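Local coordinates for AT-rich interactive domain-containing protein 4 (Arabidopsis thaliana, PDB 6LQF) that recognises the H3K4me3 histone mark together with DNA through its ARID-PHD cassette, and regulates the floral transition, at a contact of chain A with DNA. Sequence-based numbering; all coordinates share one arbitrary frame.

A contact of chain A with DNA. Residues 83, 85-89, 108. With nucleotides of chain B.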
# COMPACT_ATOMS: atom_id res chain seq x y z
N ASN A 83 1.15 11.91 0.11
CA ASN A 83 0.68 12.02 1.47
C ASN A 83 -0.83 11.82 1.55
O ASN A 83 -1.43 11.96 2.62
CB ASN A 83 1.12 13.37 2.08
CG ASN A 83 2.62 13.40 2.36
OD1 ASN A 83 3.25 12.39 2.58
ND2 ASN A 83 3.21 14.60 2.28
N ILE A 85 -1.81 8.96 1.20
CA ILE A 85 -1.69 7.67 1.92
C ILE A 85 -1.28 8.01 3.35
O ILE A 85 -0.42 8.87 3.55
CB ILE A 85 -0.67 6.75 1.22
CG1 ILE A 85 -1.26 6.27 -0.10
CG2 ILE A 85 -0.22 5.56 2.11
CD1 ILE A 85 -0.21 5.68 -1.06
N ASN A 86 -1.89 7.38 4.35
CA ASN A 86 -1.43 7.51 5.72
C ASN A 86 -0.36 6.46 5.94
O ASN A 86 -0.63 5.29 6.18
CB ASN A 86 -2.60 7.32 6.69
CG ASN A 86 -2.22 7.50 8.15
OD1 ASN A 86 -1.03 7.63 8.46
ND2 ASN A 86 -3.21 7.51 9.07
N TRP A 87 0.91 6.90 5.84
CA TRP A 87 2.03 5.96 5.85
C TRP A 87 2.23 5.39 7.25
O TRP A 87 2.29 4.18 7.43
CB TRP A 87 3.31 6.69 5.36
CG TRP A 87 3.21 7.04 3.91
CD1 TRP A 87 2.63 8.16 3.39
CD2 TRP A 87 3.66 6.27 2.81
NE1 TRP A 87 2.66 8.12 2.00
CE2 TRP A 87 3.33 6.97 1.63
CE3 TRP A 87 4.36 5.04 2.70
CZ2 TRP A 87 3.65 6.46 0.36
CZ3 TRP A 87 4.71 4.57 1.44
CH2 TRP A 87 4.34 5.29 0.28
N LYS A 88 2.34 6.25 8.26
CA LYS A 88 2.47 5.72 9.62
C LYS A 88 1.28 4.91 10.10
O LYS A 88 1.41 3.82 10.72
CB LYS A 88 2.76 6.87 10.59
CG LYS A 88 2.93 6.41 12.02
CD LYS A 88 3.75 7.47 12.81
CE LYS A 88 4.02 7.10 14.27
NZ LYS A 88 4.97 5.94 14.51
N GLY A 89 0.09 5.42 9.81
CA GLY A 89 -1.13 4.85 10.38
C GLY A 89 -1.80 3.73 9.62
O GLY A 89 -2.55 2.95 10.23
N GLY A 108 6.85 7.58 8.35
CA GLY A 108 6.30 7.85 7.04
C GLY A 108 7.35 8.29 6.04
O GLY A 108 7.42 7.77 4.92
P DA B 4 -2.13 9.05 12.62
OP1 DA B 4 -2.82 8.03 11.76
OP2 DA B 4 -1.36 8.58 13.81
O5' DA B 4 -1.08 9.83 11.68
C5' DA B 4 -1.57 10.44 10.47
C4' DA B 4 -0.50 11.27 9.83
O4' DA B 4 -0.18 12.39 10.71
C3' DA B 4 0.80 10.51 9.55
O3' DA B 4 1.27 10.96 8.30
C2' DA B 4 1.69 11.03 10.66
C1' DA B 4 1.23 12.50 10.72
N9 DA B 4 1.60 13.20 11.92
C8 DA B 4 1.53 12.79 13.22
N7 DA B 4 1.97 13.72 14.08
C5 DA B 4 2.33 14.77 13.27
C6 DA B 4 2.87 16.06 13.56
N6 DA B 4 3.18 16.47 14.79
N1 DA B 4 3.14 16.85 12.53
C2 DA B 4 2.83 16.46 11.29
N3 DA B 4 2.30 15.29 10.90
C4 DA B 4 2.06 14.50 11.96
P DG B 5 2.27 10.11 7.39
OP1 DG B 5 1.45 9.62 6.28
OP2 DG B 5 3.04 9.09 8.21
O5' DG B 5 3.27 11.18 6.83
C5' DG B 5 2.74 12.17 5.94
C4' DG B 5 3.77 13.28 5.74
O4' DG B 5 3.89 14.05 6.96
C3' DG B 5 5.16 12.81 5.37
O3' DG B 5 5.75 13.80 4.45
C2' DG B 5 5.86 12.82 6.72
C1' DG B 5 5.24 14.04 7.40
N9 DG B 5 5.23 13.97 8.86
C8 DG B 5 4.74 12.95 9.63
N7 DG B 5 4.92 13.14 10.92
C5 DG B 5 5.54 14.38 10.98
C6 DG B 5 5.96 15.14 12.09
O6 DG B 5 5.88 14.84 13.29
N1 DG B 5 6.60 16.34 11.71
C2 DG B 5 6.69 16.78 10.42
N2 DG B 5 7.32 17.94 10.22
N3 DG B 5 6.28 16.08 9.38
C4 DG B 5 5.69 14.90 9.73
O HOH W 1 -0.57 11.18 5.29
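The phosphate of DG5 sits against the first turn of helix 87-91 and shows how a helix N-terminus can serve as a seat for a DNA backbone. Its OP1 accepts a hydrogen bond from the backbone N of Trp87 (2.8 Å). The other non-bridging oxygen, OP2 of DG5, takes one from the backbone N of Lys88 (2.9 Å). The helix end would probably add a favourable field for the negative charge. Around this grip the packing is close. OP1 lies in the plane of the Trp87 indole, at its edge, 3.4 Å from CD1, while CG2 of Ile85 covers one indole face near the rim. CB of Lys88 packs 3.3 Å from OP2 of DG5. A water binds OP1 of DG5 and ties it to the carbonyl oxygens of Asn83 and Ile85. CA of Gly108, in the first turn of helix 107-118, comes to 3.7 Å from OP2 of DG5; the lack of a side chain there lets the backbone come close.

Asn86 extends the grip to the preceding phosphate. With CG anti to its backbone N (chi1 -178°), its amide reaches along the strand. There ND2 gives a hydrogen bond to OP1 of DA4 (2.8 Å), which lies almost in the amide plane. The bond is nearly straight, 170° at the hydrogen. The other end of that amide is anchored: OD1 accepts the N-H of Gly89, which stands above the carbonyl plane, and thus caps the helix and fixes which way ND2 points. An alanine here would probably leave OP1 of DA4 without this donor and the Gly89 N-H without its cap.

The flanks are looser. Asn83 rests its amide against the DG5 sugar by van der Waals contact, with OD1 3.3 Å from C4', and beyond CB the Lys88 chain leads away from the DG5 phosphate. The contacts described here involve phosphates and sugar rather than base edges, so this patch of the ARID domain probably anchors the DNA strand by its backbone, with little regard to sequence.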